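Local atomic coordinates of phosphoserine aminotransferase SerC (Cytophaga hutchinsonii ATCC 33406, PDB entry 3FFR), a protein that probably catalyses the pyridoxal-phosphate-dependent transamination that makes phosphoserine from 3-phosphohydroxypyruvate and glutamate in serine biosynthesis, acting as a dimer of the class-V aminotransferase family. Residues Arg76-Cys81 / Ile222-Ile228; Leu172-Lys176 / Arg268-Glu272. All blocks are in the same frame, centred on the assembly; numbering follows the deposited sequence. Where two conformers were deposited one is given.

Contact 1: Arg76-Cys81 / Ile222-Ile228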
loop_
_atom_site.group_PDB
_atom_site.type_symbol
_atom_site.label_atom_id
_atom_site.label_comp_id
_atom_site.label_asym_id
_atom_site.label_seq_id
_atom_site.Cartn_x
_atom_site.Cartn_y
_atom_site.Cartn_z
ATOM N N ARG A 76 11.632 2.244 6.182
ATOM C CA ARG A 76 11.738 3.706 6.122
ATOM C C ARG A 76 12.403 4.279 7.360
ATOM O O ARG A 76 13.103 5.312 7.290
ATOM C CB ARG A 76 10.388 4.393 5.880
ATOM C CG ARG A 76 9.627 3.943 4.650
ATOM C CD ARG A 76 10.488 3.826 3.423
ATOM N NE ARG A 76 9.675 3.441 2.243
ATOM C CZ ARG A 76 10.191 3.207 1.045
ATOM N NH1 ARG A 76 11.511 3.263 0.879
ATOM N NH2 ARG A 76 9.384 2.941 0.019
ATOM N N ILE A 77 12.184 3.650 8.512
ATOM C CA ILE A 77 12.863 4.087 9.744
ATOM C C ILE A 77 14.374 4.029 9.580
ATOM O O ILE A 77 15.101 4.988 9.868
ATOM C CB ILE A 77 12.439 3.259 11.006
ATOM C CG1 ILE A 77 11.023 3.684 11.424
ATOM C CG2 ILE A 77 13.466 3.418 12.170
ATOM C CD1 ILE A 77 10.322 2.716 12.413
ATOM N N ILE A 78 14.852 2.903 9.063
ATOM C CA ILE A 78 16.304 2.713 8.923
ATOM C C ILE A 78 16.858 3.626 7.828
ATOM O O ILE A 78 17.908 4.287 7.998
ATOM C CB ILE A 78 16.659 1.227 8.718
ATOM C CG1 ILE A 78 16.172 0.394 9.909
ATOM C CG2 ILE A 78 18.178 1.046 8.569
ATOM C CD1 ILE A 78 16.097 -1.112 9.608
ATOM N N GLN A 79 16.145 3.716 6.719
ATOM C CA GLN A 79 16.617 4.595 5.626
ATOM C C GLN A 79 16.690 6.052 5.960
ATOM O O GLN A 79 17.617 6.767 5.539
ATOM C CB GLN A 79 15.740 4.437 4.371
ATOM C CG GLN A 79 15.841 3.045 3.736
ATOM C CD GLN A 79 14.777 2.796 2.661
ATOM O OE1 GLN A 79 13.718 3.426 2.660
ATOM N NE2 GLN A 79 15.062 1.877 1.738
ATOM N N ASN A 80 15.695 6.514 6.699
ATOM C CA ASN A 80 15.599 7.932 7.068
ATOM C C ASN A 80 16.356 8.358 8.301
ATOM O O ASN A 80 16.709 9.522 8.434
ATOM C CB ASN A 80 14.145 8.323 7.283
ATOM C CG ASN A 80 13.390 8.552 5.971
ATOM O OD1 ASN A 80 13.398 9.680 5.408
ATOM N ND2 ASN A 80 12.663 7.504 5.514
ATOM N N CYS A 81 16.666 7.403 9.172
ATOM C CA CYS A 81 17.158 7.761 10.486
ATOM C C CYS A 81 18.419 7.099 11.014
ATOM O O CYS A 81 18.862 7.417 12.101
ATOM C CB CYS A 81 16.062 7.551 11.524
ATOM S SG CYS A 81 14.478 8.392 11.163
ATOM N N ILE A 222 18.207 9.233 1.479
ATOM C CA ILE A 222 17.261 8.754 2.503
ATOM C C ILE A 222 15.995 8.188 1.857
ATOM O O ILE A 222 15.010 7.832 2.544
ATOM C CB ILE A 222 16.905 9.793 3.575
ATOM C CG1 ILE A 222 16.307 11.079 2.957
ATOM C CG2 ILE A 222 18.149 10.069 4.444
ATOM C CD1 ILE A 222 15.759 12.055 3.993
ATOM N N GLY A 223 16.058 8.103 0.529
ATOM C CA GLY A 223 14.969 7.539 -0.244
ATOM C C GLY A 223 14.466 8.411 -1.373
ATOM O O GLY A 223 15.157 9.286 -1.875
ATOM N N THR A 224 13.193 8.167 -1.707
ATOM C CA THR A 224 12.538 8.871 -2.814
ATOM C C THR A 224 11.186 9.417 -2.365
ATOM O O THR A 224 11.143 10.460 -1.706
ATOM C CB THR A 224 12.426 8.025 -4.109
ATOM O OG1 THR A 224 11.618 6.861 -3.894
ATOM C CG2 THR A 224 13.824 7.645 -4.673
ATOM N N TYR A 225 10.120 8.729 -2.737
ATOM C CA TYR A 225 8.757 9.197 -2.421
ATOM C C TYR A 225 8.428 9.170 -0.953
ATOM O O TYR A 225 7.624 9.987 -0.463
ATOM C CB TYR A 225 7.680 8.450 -3.271
ATOM C CG TYR A 225 7.448 7.024 -2.882
ATOM C CD1 TYR A 225 8.439 6.061 -3.031
ATOM C CD2 TYR A 225 6.250 6.637 -2.341
ATOM C CE1 TYR A 225 8.238 4.751 -2.628
ATOM C CE2 TYR A 225 6.021 5.316 -1.940
ATOM C CZ TYR A 225 7.026 4.385 -2.069
ATOM O OH TYR A 225 6.824 3.098 -1.647
ATOM N N HIS A 226 9.000 8.217 -0.241
ATOM C CA HIS A 226 8.744 8.079 1.182
ATOM C C HIS A 226 9.889 8.467 2.097
ATOM O O HIS A 226 10.083 7.873 3.159
ATOM C CB HIS A 226 8.079 6.753 1.580
ATOM C CG HIS A 226 6.606 6.700 1.261
ATOM N ND1 HIS A 226 5.851 5.543 1.342
ATOM C CD2 HIS A 226 5.768 7.667 0.828
ATOM C CE1 HIS A 226 4.599 5.817 1.008
ATOM N NE2 HIS A 226 4.529 7.096 0.659
ATOM N N THR A 227 10.637 9.483 1.687
ATOM C CA THR A 227 11.520 10.129 2.633
ATOM C C THR A 227 10.602 10.871 3.587
ATOM O O THR A 227 9.474 11.243 3.234
ATOM C CB THR A 227 12.498 11.156 2.020
ATOM O OG1 THR A 227 11.787 12.338 1.564
ATOM C CG2 THR A 227 13.327 10.504 0.892
ATOM N N ILE A 228 11.089 11.115 4.807
ATOM C CA ILE A 228 10.312 11.910 5.746
ATOM C C ILE A 228 9.970 13.313 5.174
ATOM O O ILE A 228 8.822 13.734 5.229
ATOM C CB ILE A 228 10.973 11.971 7.149
ATOM C CG1 ILE A 228 10.760 10.610 7.843
ATOM C CG2 ILE A 228 10.332 13.083 8.024
ATOM C CD1 ILE A 228 11.587 10.462 9.117
HETATM O O HOH W 1 12.935 6.072 2.280
#
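Hydrogen bonding pins the loop to the last turn of helix 70-81. Asn80 does most of the work: its OD1 accepts a hydrogen bond from the backbone N of Ile228 at 2.8 Å, while its ND2 turns back to the carbonyl O of Arg76 at 2.9 Å, so the amide is held from both ends. Ile228 opens helix 228-235, whose N-cap is Thr227, with OG1 bonded to the backbone of Ser230; one helix's C-terminal end thus grips the N-terminal end of another. Water 1 bridges Gln79 OE1 (2.8 Å) and the carbonyl O of Ile222 (2.7 Å).

The guanidinium of Arg76 lies at the dimer interface of this type I PLP-enzyme fold. Arg76 NH1 bonds Gln79 OE1 at 2.8 Å, and its NH2 makes a weak hydrogen bond to Tyr225 OH at 3.1 Å. Glu72 takes both Arg76 NE and His226 ND1; Glu75 of the second subunit pairs with Arg76 NH2 and Thr224 OG1. His226 CB covers one guanidinium face, 3.7 Å from Arg76 NE.

Van der Waals contacts fill the rest. Ile222 CG2 lies 3.5 Å from the carbonyl O of Gln79, and Cys81 SG is 4.1 Å from Ile228 CD1, next to Val208 of helix 206-217. Gly223, at phi/psi 128/-154, has backbone angles that would jam a CB against the preceding carbonyl.

Contact 2: Leu172-Lys176 / Arg268-Glu272; sequences LPYPK and RKQTE
Arg268 and Tyr174 carry this contact, one from helix 264-284 and the other from the irregular loop between strands 163-167 and 184-188. Their CA atoms, 5.6 Å apart, are the nearest across the two segments. A cis peptide joins Leu172 to Pro173, and Tyr174 follows at phi/psi -64/-61.

Arg268 extends from chi1 m through chi2 and chi3 t, with chi4 at 119°, to bring its guanidinium against the loop backbone. NE donates to the carbonyl O of Tyr174 at 2.7 Å, and NH2 makes a weak hydrogen bond to the carbonyl O of Pro175 at 3.3 Å. Lys176 CB covers one guanidinium face, 3.7 Å from Arg268 CZ; Arg268 NH1 forms a salt bridge with Asp265.

Tyr174, chi1 t and chi2 71°, presents its ring edge to Arg268 O and Glu272 OE2; CD1 is 3.9 Å from Arg268 CG and 3.7 Å from Thr271 CG2. Its OH donates to Glu272 OE2 at 2.7 Å, with Glu272 at chi1 m, chi2 t. Arg268 and Glu272, one turn apart, thus hold the tyrosine's backbone and hydroxyl respectively. This joins a loop of the large, PLP-binding domain to the long helix leading toward the small C-terminal domain, as in type I aminotransferases.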
loop_
_atom_site.group_PDB
_atom_site.type_symbol
_atom_site.label_atom_id
_atom_site.label_comp_id
_atom_site.label_asym_id
_atom_site.label_seq_id
_atom_site.Cartn_x
_atom_site.Cartn_y
_atom_site.Cartn_z
ATOM N N LEU A 172 -1.722 -0.945 19.721
ATOM C CA LEU A 172 -2.324 0.398 19.727
ATOM C C LEU A 172 -3.789 0.224 19.304
ATOM O O LEU A 172 -4.067 -0.479 18.332
ATOM C CB LEU A 172 -1.541 1.344 18.791
ATOM C CG LEU A 172 -1.702 2.853 18.941
ATOM C CD1 LEU A 172 -1.164 3.317 20.287
ATOM C CD2 LEU A 172 -0.985 3.596 17.799
ATOM N N PRO A 173 -4.735 0.919 19.978
ATOM C CA PRO A 173 -4.582 1.931 21.011
ATOM C C PRO A 173 -4.584 1.540 22.482
ATOM O O PRO A 173 -4.894 2.378 23.329
ATOM C CB PRO A 173 -5.795 2.823 20.735
ATOM C CG PRO A 173 -6.888 1.847 20.311
ATOM C CD PRO A 173 -6.146 0.760 19.563
ATOM N N TYR A 174 -4.231 0.295 22.794
ATOM C CA TYR A 174 -4.171 -0.169 24.197
ATOM C C TYR A 174 -3.095 0.564 25.048
ATOM O O TYR A 174 -3.413 1.183 26.071
ATOM C CB TYR A 174 -4.055 -1.677 24.306
ATOM C CG TYR A 174 -4.058 -2.055 25.753
ATOM C CD1 TYR A 174 -5.222 -1.938 26.516
ATOM C CD2 TYR A 174 -2.885 -2.475 26.384
ATOM C CE1 TYR A 174 -5.206 -2.245 27.897
ATOM C CE2 TYR A 174 -2.862 -2.780 27.736
ATOM C CZ TYR A 174 -4.011 -2.668 28.496
ATOM O OH TYR A 174 -3.943 -2.991 29.858
ATOM N N PRO A 175 -1.810 0.454 24.676
ATOM C CA PRO A 175 -0.846 1.233 25.464
ATOM C C PRO A 175 -1.091 2.715 25.422
ATOM O O PRO A 175 -1.482 3.263 24.397
ATOM C CB PRO A 175 0.482 0.932 24.781
ATOM C CG PRO A 175 0.103 0.554 23.360
ATOM C CD PRO A 175 -1.158 -0.214 23.539
ATOM N N LYS A 176 -0.834 3.341 26.562
ATOM C CA LYS A 176 -0.942 4.781 26.682
ATOM C C LYS A 176 0.460 5.337 26.875
ATOM O O LYS A 176 1.012 5.378 27.981
ATOM C CB LYS A 176 -1.861 5.208 27.823
ATOM C CG LYS A 176 -2.092 6.724 27.794
ATOM C CD LYS A 176 -3.085 7.235 28.821
ATOM C CE LYS A 176 -3.332 8.723 28.606
ATOM N NZ LYS A 176 -2.077 9.505 28.730
ATOM N N ARG A 268 -9.748 0.745 26.528
ATOM C CA ARG A 268 -8.758 0.054 27.367
ATOM C C ARG A 268 -9.414 -0.812 28.440
ATOM O O ARG A 268 -9.006 -1.936 28.690
ATOM C CB ARG A 268 -7.790 1.040 28.019
ATOM C CG ARG A 268 -6.783 1.598 27.050
ATOM C CD ARG A 268 -5.894 2.733 27.597
ATOM N NE ARG A 268 -5.084 3.280 26.514
ATOM C CZ ARG A 268 -5.106 4.524 26.074
ATOM N NH1 ARG A 268 -5.822 5.455 26.672
ATOM N NH2 ARG A 268 -4.357 4.831 25.038
ATOM N N LYS A 269 -10.441 -0.263 29.065
ATOM C CA LYS A 269 -11.177 -0.995 30.098
ATOM C C LYS A 269 -11.880 -2.212 29.514
ATOM O O LYS A 269 -11.958 -3.281 30.156
ATOM C CB LYS A 269 -12.177 -0.065 30.807
ATOM C CG LYS A 269 -11.488 0.993 31.674
ATOM C CD LYS A 269 -12.506 1.902 32.403
ATOM N N GLN A 270 -12.386 -2.030 28.305
ATOM C CA GLN A 270 -13.119 -3.090 27.582
ATOM C C GLN A 270 -12.131 -4.208 27.225
ATOM O O GLN A 270 -12.422 -5.399 27.329
ATOM C CB GLN A 270 -13.860 -2.530 26.381
ATOM C CG GLN A 270 -15.077 -1.738 26.786
ATOM C CD GLN A 270 -15.753 -0.977 25.676
ATOM O OE1 GLN A 270 -15.214 -0.816 24.581
ATOM N NE2 GLN A 270 -16.934 -0.445 25.973
ATOM N N THR A 271 -10.960 -3.787 26.775
ATOM C CA THR A 271 -9.877 -4.718 26.442
ATOM C C THR A 271 -9.513 -5.564 27.690
ATOM O O THR A 271 -9.411 -6.788 27.655
ATOM C CB THR A 271 -8.639 -3.935 25.901
ATOM O OG1 THR A 271 -8.984 -3.292 24.645
ATOM C CG2 THR A 271 -7.405 -4.852 25.763
ATOM N N GLU A 272 -9.368 -4.883 28.799
ATOM C CA GLU A 272 -8.989 -5.532 30.076
ATOM C C GLU A 272 -10.067 -6.490 30.575
ATOM O O GLU A 272 -9.782 -7.580 31.079
ATOM C CB GLU A 272 -8.657 -4.481 31.122
ATOM C CG GLU A 272 -7.321 -3.847 30.853
ATOM C CD GLU A 272 -7.104 -2.500 31.462
ATOM O OE1 GLU A 272 -8.020 -1.958 32.143
ATOM O OE2 GLU A 272 -5.987 -1.978 31.253
#

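Overall arrangement
The two contacts lie on opposite sides of the chain's centre, with their centres 30 Å apart and nearest atoms about 13 Å apart. Along the chain their segments alternate: 76-81, 172-176, 222-228, 268-272. Both involve the surroundings of the seven-stranded sheet. In contact 1, helix 70-81 connects strands 62-67 and 85-90 of that sheet; in contact 2, segment 172-176 belongs to the loop between strands 163-167 and 184-188. Contact 1 reaches the second subunit, whereas contact 2 touches no other chain and ties this loop between inner strands to helix 264-284, which runs on to strand 288-290 of the five-stranded sheet. Contact 1 thus borders the subunit interface, contact 2 the junction between the two sheets.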